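Local coordinates for uncharacterized protein (Trypanosoma congolense, PDB 4E40) that serves as a cell-surface receptor for haptoglobin-hemoglobin, probably supporting nutrient uptake by the trypanosome, at residues G3-E8 / K186-V191; S174-L179 / S197-L202. One frame throughout, in Å; residues are numbered along the deposited sequence.

Contact 1 (G3-E8 / K186-V191); sequences GEIKVE and KEDNAV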
ATOM      1  N   GLY A   3       0.351 -12.314 -32.657  1.00 44.30           N
ATOM      2  CA  GLY A   3       1.019 -11.865 -33.916  1.00 41.02           C
ATOM      3  C   GLY A   3       2.271 -11.005 -33.689  1.00 36.04           C
ATOM      4  O   GLY A   3       2.495 -10.463 -32.582  1.00 35.29           O
ATOM      5  N   GLU A   4       3.092 -10.887 -34.728  1.00 36.18           N
ATOM      6  CA  GLU A   4       4.352 -10.131 -34.670  1.00 33.57           C
ATOM      7  C   GLU A   4       4.167  -8.646 -34.994  1.00 30.64           C
ATOM      8  O   GLU A   4       3.228  -8.255 -35.702  1.00 31.83           O
ATOM      9  CB  GLU A   4       5.399 -10.750 -35.641  1.00 36.05           C
ATOM     10  CG  GLU A   4       5.790 -12.189 -35.319  1.00 42.35           C
ATOM     11  CD  GLU A   4       6.197 -12.402 -33.859  1.00 46.49           C
ATOM     12  OE1 GLU A   4       5.589 -13.267 -33.203  1.00 48.75           O
ATOM     13  OE2 GLU A   4       7.123 -11.724 -33.349  1.00 47.43           O
ATOM     14  N   ILE A   5       5.082  -7.798 -34.488  1.00 26.93           N
ATOM     15  CA  ILE A   5       5.149  -6.414 -34.883  1.00 25.02           C
ATOM     16  C   ILE A   5       5.431  -6.401 -36.417  1.00 27.39           C
ATOM     17  O   ILE A   5       6.316  -7.152 -36.904  1.00 29.74           O
ATOM     18  CB  ILE A   5       6.297  -5.719 -34.106  1.00 22.87           C
ATOM     19  CG1 ILE A   5       5.902  -5.637 -32.608  1.00 23.53           C
ATOM     20  CG2 ILE A   5       6.520  -4.299 -34.615  1.00 23.30           C
ATOM     21  CD1 ILE A   5       7.091  -5.495 -31.637  1.00 22.31           C
ATOM     22  N   LYS A   6       4.719  -5.531 -37.138  1.00 27.56           N
ATOM     23  CA  LYS A   6       4.815  -5.521 -38.624  1.00 31.15           C
ATOM     24  C   LYS A   6       5.688  -4.415 -39.148  1.00 33.84           C
ATOM     25  O   LYS A   6       6.325  -4.568 -40.164  1.00 32.21           O
ATOM     26  CB  LYS A   6       3.417  -5.529 -39.255  1.00 35.35           C
ATOM     27  CG  LYS A   6       2.781  -6.920 -39.100  1.00 42.07           C
ATOM     28  CD  LYS A   6       1.505  -7.132 -39.905  1.00 47.84           C
ATOM     29  CE  LYS A   6       0.930  -8.529 -39.675  1.00 51.35           C
ATOM     30  NZ  LYS A   6       0.314  -8.687 -38.324  1.00 53.66           N
ATOM     31  N   VAL A   7       5.789  -3.321 -38.393  1.00 33.79           N
ATOM     32  CA  VAL A   7       6.653  -2.208 -38.746  1.00 35.14           C
ATOM     33  C   VAL A   7       8.135  -2.675 -38.779  1.00 36.35           C
ATOM     34  O   VAL A   7       8.534  -3.498 -37.971  1.00 36.39           O
ATOM     35  CB  VAL A   7       6.364  -1.009 -37.801  1.00 34.72           C
ATOM     36  CG1 VAL A   7       4.892  -1.057 -37.396  1.00 35.18           C
ATOM     37  CG2 VAL A   7       7.187  -1.049 -36.517  1.00 32.82           C
ATOM     38  N   GLU A   8       8.903  -2.261 -39.776  1.00 35.41           N
ATOM     39  CA  GLU A   8      10.306  -2.697 -39.850  1.00 35.59           C
ATOM     40  C   GLU A   8      11.216  -1.576 -39.319  1.00 31.60           C
ATOM     41  O   GLU A   8      10.867  -0.405 -39.455  1.00 35.80           O
ATOM     42  CB  GLU A   8      10.693  -3.021 -41.272  1.00 44.45           C
ATOM     43  CG  GLU A   8      10.264  -4.399 -41.701  1.00 48.91           C
ATOM     44  CD  GLU A   8      11.065  -4.849 -42.896  1.00 58.64           C
ATOM     45  OE1 GLU A   8      11.056  -4.137 -43.938  1.00 60.98           O
ATOM     46  OE2 GLU A   8      11.716  -5.907 -42.777  1.00 63.60           O
ATOM     47  N   LYS A 186       5.185   1.797 -31.133  1.00 20.58           N
ATOM     48  CA  LYS A 186       4.242   2.144 -30.054  1.00 19.95           C
ATOM     49  C   LYS A 186       2.795   1.918 -30.520  1.00 21.14           C
ATOM     50  O   LYS A 186       1.948   1.463 -29.726  1.00 22.76           O
ATOM     51  CB  LYS A 186       4.443   3.610 -29.714  1.00 20.79           C
ATOM     52  CG  LYS A 186       3.462   4.120 -28.653  1.00 23.23           C
ATOM     53  CD  LYS A 186       3.806   5.541 -28.247  1.00 23.70           C
ATOM     54  CE  LYS A 186       2.707   6.061 -27.356  1.00 25.18           C
ATOM     55  NZ  LYS A 186       2.854   7.547 -27.198  1.00 26.84           N
ATOM     56  N   GLU A 187       2.524   2.246 -31.799  1.00 22.98           N
ATOM     57  CA  GLU A 187       1.172   2.176 -32.358  1.00 25.75           C
ATOM     58  C   GLU A 187       0.862   0.881 -33.098  1.00 26.16           C
ATOM     59  O   GLU A 187      -0.265   0.691 -33.555  1.00 28.85           O
ATOM     60  CB  GLU A 187       0.944   3.363 -33.317  1.00 28.58           C
ATOM     61  CG  GLU A 187       1.114   4.737 -32.706  1.00 32.23           C
ATOM     62  CD  GLU A 187       0.205   4.943 -31.522  1.00 36.86           C
ATOM     63  OE1 GLU A 187       0.610   5.598 -30.535  1.00 36.69           O
ATOM     64  OE2 GLU A 187      -0.939   4.452 -31.593  1.00 40.39           O
ATOM     65  N   ASP A 188       1.830  -0.035 -33.215  1.00 25.65           N
ATOM     66  CA  ASP A 188       1.605  -1.282 -33.959  1.00 24.68           C
ATOM     67  C   ASP A 188       0.557  -2.160 -33.237  1.00 25.92           C
ATOM     68  O   ASP A 188       0.624  -2.337 -32.026  1.00 24.43           O
ATOM     69  CB  ASP A 188       2.927  -2.028 -34.095  1.00 24.97           C
ATOM     70  CG  ASP A 188       2.803  -3.303 -34.931  1.00 28.85           C
ATOM     71  OD1 ASP A 188       2.203  -4.318 -34.458  1.00 28.64           O
ATOM     72  OD2 ASP A 188       3.332  -3.241 -36.057  1.00 26.51           O
ATOM     73  N   ASN A 189      -0.407  -2.716 -33.966  1.00 27.68           N
ATOM     74  CA  ASN A 189      -1.469  -3.478 -33.337  1.00 27.71           C
ATOM     75  C   ASN A 189      -1.091  -4.696 -32.565  1.00 27.84           C
ATOM     76  O   ASN A 189      -1.833  -5.088 -31.672  1.00 29.15           O
ATOM     77  CB  ASN A 189      -2.422  -3.950 -34.440  1.00 35.64           C
ATOM     78  CG  ASN A 189      -3.354  -2.879 -34.873  1.00 42.59           C
ATOM     79  OD1 ASN A 189      -3.260  -1.741 -34.414  1.00 47.78           O
ATOM     80  ND2 ASN A 189      -4.296  -3.236 -35.741  1.00 49.28           N
ATOM     81  N   ALA A 190       0.083  -5.268 -32.816  1.00 25.44           N
ATOM     82  CA  ALA A 190       0.505  -6.426 -32.055  1.00 25.15           C
ATOM     83  C   ALA A 190       0.854  -6.093 -30.633  1.00 24.26           C
ATOM     84  O   ALA A 190       0.912  -6.984 -29.802  1.00 26.88           O
ATOM     85  CB  ALA A 190       1.712  -7.077 -32.735  1.00 26.53           C
ATOM     86  N   VAL A 191       1.092  -4.819 -30.362  1.00 23.01           N
ATOM     87  CA  VAL A 191       1.622  -4.423 -29.041  1.00 22.10           C
ATOM     88  C   VAL A 191       0.996  -3.170 -28.465  1.00 22.77           C
ATOM     89  O   VAL A 191       1.215  -2.887 -27.283  1.00 21.24           O
ATOM     90  CB  VAL A 191       3.171  -4.243 -29.079  1.00 20.37           C
ATOM     91  CG1 VAL A 191       3.888  -5.609 -29.095  1.00 22.50           C
ATOM     92  CG2 VAL A 191       3.586  -3.379 -30.285  1.00 20.81           C
TER
HETATM   93  O   HOH W   1       1.395  -6.280 -36.103  1.00 34.32           O
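An Asx turn at Asp188, in the connection between helix 183-187 and helix 192-246, receives the N-terminal residues Ile5, Lys6 and Val7 ahead of helix 12-26. The turn is defined by Asp188 OD1 accepting from Ala190 N, two residues on, at 2.8 Å. The other oxygen reaches across: Lys6 N donates to Asp188 OD2 at 2.9 Å with an N-H...O angle of 162°, arriving on the syn side but 32° out of the carboxylate plane. Val7 N adds a weak second bond to this OD2, at 3.4 Å. With CG anti to the backbone N (chi1 -177°), CG is set toward residues 5-7, and OD2 meets their backbone. OD1, besides closing the turn, takes a bridging water that donates to it at 2.7 Å and also donates to Glu4 O, linking the segments a second time. Together these bonds account for both oxygens of a buried acid and would limit rotation of its carboxylate. Val7 CG1 lies 3.0 Å from Asp188 OD2, a very tight approach that deserves caution.

Beside the carboxylate the contact turns apolar. The Ile5 side chain crosses that of Val191 at about a right angle, its CG1 standing 4.0 Å from Val191 CG2, while Ile5 also packs on Val140 of helix 82-147. From that helix Lys139 gives hydrogen bonds to both Gly3 O and Ala190 O, joining the two segments from outside; Glu4 turns its carboxylate to Asn142 and Arg146 instead. At the edge, Ala190 CB faces two successive carbonyls, 3.5 Å from Gly3 O and 3.5 Å from Glu4 O.

Contact 2 (S174-L179 / S197-L202); sequences SLAAAL and SILTSL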
ATOM      1  N   SER A 174      10.192   6.318 -17.628  1.00 15.05           N
ATOM      2  CA  SER A 174      11.234   5.999 -18.589  1.00 14.21           C
ATOM      3  C   SER A 174      10.733   5.073 -19.709  1.00 14.40           C
ATOM      4  O   SER A 174      11.161   5.210 -20.856  1.00 15.54           O
ATOM      5  CB  SER A 174      12.489   5.368 -17.885  1.00 15.96           C
ATOM      6  OG  SER A 174      12.154   4.032 -17.442  1.00 16.70           O
ATOM      7  N   LEU A 175       9.760   4.203 -19.420  1.00 14.49           N
ATOM      8  CA  LEU A 175       9.263   3.338 -20.456  1.00 14.35           C
ATOM      9  C   LEU A 175       8.486   4.188 -21.481  1.00 13.77           C
ATOM     10  O   LEU A 175       8.608   3.941 -22.663  1.00 14.62           O
ATOM     11  CB  LEU A 175       8.400   2.246 -19.826  1.00 15.54           C
ATOM     12  CG  LEU A 175       7.711   1.341 -20.852  1.00 15.94           C
ATOM     13  CD1 LEU A 175       8.719   0.607 -21.776  1.00 17.55           C
ATOM     14  CD2 LEU A 175       6.839   0.335 -20.092  1.00 16.24           C
ATOM     15  N   ALA A 176       7.654   5.107 -20.948  1.00 14.70           N
ATOM     16  CA  ALA A 176       6.915   5.970 -21.908  1.00 14.80           C
ATOM     17  C   ALA A 176       7.866   6.758 -22.793  1.00 14.99           C
ATOM     18  O   ALA A 176       7.596   6.887 -24.011  1.00 15.47           O
ATOM     19  CB  ALA A 176       5.988   6.896 -21.118  1.00 15.51           C
ATOM     20  N   ALA A 177       8.979   7.275 -22.222  1.00 14.73           N
ATOM     21  CA  ALA A 177       9.949   8.014 -23.066  1.00 14.73           C
ATOM     22  C   ALA A 177      10.518   7.098 -24.161  1.00 14.96           C
ATOM     23  O   ALA A 177      10.710   7.476 -25.326  1.00 15.93           O
ATOM     24  CB  ALA A 177      11.074   8.579 -22.199  1.00 15.14           C
ATOM     25  N   ALA A 178      10.812   5.833 -23.787  1.00 14.69           N
ATOM     26  CA  ALA A 178      11.424   4.873 -24.744  1.00 15.02           C
ATOM     27  C   ALA A 178      10.417   4.522 -25.844  1.00 14.99           C
ATOM     28  O   ALA A 178      10.797   4.435 -27.039  1.00 16.28           O
ATOM     29  CB  ALA A 178      11.832   3.615 -23.973  1.00 15.59           C
ATOM     30  N   LEU A 179       9.143   4.407 -25.492  1.00 14.62           N
ATOM     31  CA  LEU A 179       8.123   4.107 -26.515  1.00 16.48           C
ATOM     32  C   LEU A 179       7.953   5.284 -27.464  1.00 17.00           C
ATOM     33  O   LEU A 179       7.740   5.081 -28.672  1.00 17.97           O
ATOM     34  CB  LEU A 179       6.770   3.848 -25.846  1.00 16.71           C
ATOM     35  CG  LEU A 179       6.687   2.482 -25.153  1.00 17.11           C
ATOM     36  CD1 LEU A 179       5.558   2.510 -24.104  1.00 18.87           C
ATOM     37  CD2 LEU A 179       6.513   1.399 -26.247  1.00 19.69           C
ATOM     38  N   SER A 197      -1.290  -0.838 -21.470  1.00 21.48           N
ATOM     39  CA  SER A 197      -1.702  -1.503 -20.220  1.00 21.95           C
ATOM     40  C   SER A 197      -0.544  -1.527 -19.221  1.00 20.44           C
ATOM     41  O   SER A 197      -0.740  -1.458 -18.022  1.00 19.94           O
ATOM     42  CB  SER A 197      -2.210  -2.922 -20.512  1.00 26.34           C
ATOM     43  OG  SER A 197      -1.089  -3.772 -20.651  1.00 35.83           O
ATOM     44  N   ILE A 198       0.702  -1.608 -19.700  1.00 18.83           N
ATOM     45  CA  ILE A 198       1.828  -1.631 -18.751  1.00 17.71           C
ATOM     46  C   ILE A 198       1.885  -0.300 -18.037  1.00 17.89           C
ATOM     47  O   ILE A 198       2.088  -0.271 -16.860  1.00 18.15           O
ATOM     48  CB  ILE A 198       3.202  -1.854 -19.455  1.00 18.12           C
ATOM     49  CG1 ILE A 198       3.225  -3.237 -20.114  1.00 18.33           C
ATOM     50  CG2 ILE A 198       4.341  -1.704 -18.427  1.00 18.56           C
ATOM     51  CD1 ILE A 198       4.337  -3.338 -21.188  1.00 19.89           C
ATOM     52  N   LEU A 199       1.768   0.813 -18.789  1.00 17.35           N
ATOM     53  CA  LEU A 199       1.888   2.148 -18.257  1.00 17.87           C
ATOM     54  C   LEU A 199       0.732   2.391 -17.247  1.00 17.29           C
ATOM     55  O   LEU A 199       1.019   2.856 -16.148  1.00 18.15           O
ATOM     56  CB  LEU A 199       1.844   3.198 -19.380  1.00 18.00           C
ATOM     57  CG  LEU A 199       3.025   3.181 -20.366  1.00 18.37           C
ATOM     58  CD1 LEU A 199       2.818   4.291 -21.424  1.00 18.20           C
ATOM     59  CD2 LEU A 199       4.321   3.458 -19.566  1.00 19.15           C
ATOM     60  N   THR A 200      -0.486   1.994 -17.622  1.00 18.94           N
ATOM     61  CA  THR A 200      -1.626   2.131 -16.679  1.00 20.49           C
ATOM     62  C   THR A 200      -1.440   1.268 -15.442  1.00 18.28           C
ATOM     63  O   THR A 200      -1.670   1.751 -14.294  1.00 19.75           O
ATOM     64  CB  THR A 200      -2.965   1.934 -17.382  1.00 20.44           C
ATOM     65  OG1 THR A 200      -3.002   0.706 -18.082  1.00 27.70           O
ATOM     66  CG2 THR A 200      -3.174   2.962 -18.372  1.00 21.22           C
ATOM     67  N   SER A 201      -1.003   0.036 -15.629  1.00 18.63           N
ATOM     68  CA  SER A 201      -0.803  -0.873 -14.461  1.00 17.72           C
ATOM     69  C   SER A 201       0.300  -0.354 -13.552  1.00 19.19           C
ATOM     70  O   SER A 201       0.114  -0.320 -12.312  1.00 19.28           O
ATOM     71  CB  SER A 201      -0.461  -2.285 -14.895  1.00 19.45           C
ATOM     72  OG  SER A 201      -1.575  -2.889 -15.565  1.00 24.08           O
ATOM     73  N   LEU A 202       1.430   0.105 -14.107  1.00 17.57           N
ATOM     74  CA  LEU A 202       2.491   0.641 -13.252  1.00 18.09           C
ATOM     75  C   LEU A 202       2.057   1.921 -12.528  1.00 19.69           C
ATOM     76  O   LEU A 202       2.426   2.101 -11.357  1.00 18.92           O
ATOM     77  CB  LEU A 202       3.739   0.992 -14.071  1.00 18.12           C
ATOM     78  CG  LEU A 202       4.509  -0.243 -14.541  1.00 18.60           C
ATOM     79  CD1 LEU A 202       5.635   0.196 -15.505  1.00 19.23           C
ATOM     80  CD2 LEU A 202       5.082  -1.074 -13.389  1.00 19.04           C
TER
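Leu199 meets Leu175, Ala176 and Leu179 between two antiparallel helices of the receptor's helical bundle, 172-180 and 192-246. The local axes run at 163° and approach to 10.6 Å; the nearest alpha carbons, Ala176 CA and Leu199 CA, are 7.3 Å apart, and Ala176 CB is met by the Leu199 methyls.

From its CB, which leaves the backbone beside the other helix and not straight at it, the Leu199 chain bends inward: CG is anti to the carbonyl carbon (chi1 -66°), and the two methyls beyond it make the close contacts. Leu199 CD2 lies 4.0 Å from Ala176 N, resting against the helix backbone, and 4.0 Å from Leu175 CD2, whose side chain it passes obliquely. Leu199 CD1, extended away from CA, reaches Ala176 CB at 4.1 Å and Leu179 CD1 at 4.2 Å. The fork thus spans one helical turn, from Leu175 to Leu179, with Ala176 against both of its methyls.

No hydrogen bond crosses this interface; the evidence is for apolar packing alone. Leu21 and Leu25 of helix 12-26 pack against Leu175, and Val28 touches both Leu175 and Ile198, extending the core to further helices. Deeper in, Leu175 and Ile198 cross at about a right angle, with Leu175 CD2 3.6 Å from Ile198 CG2.

The two contacts lie on the same side of the chain's centre, 16 Å apart between their own centres, and their segments alternate in sequence: 3-8, 174-179, 186-191, 197-202. Contact 2 pairs helices 172-180 and 192-246, which flank the short helix 183-187; contact 1 brings residues 3-8 onto the turn after it. They touch directly, Lys186 CB packing 3.8 Å from Leu179 O. Both lie toward one end of the elongated bundle, contact 1 farther out, away from Arg42 and Lys52, which bind heme b in this protein, though none is bound here. In this fragment of the receptor they join the N-terminal residues and helix 172-180 to the beginning of helix 192-246.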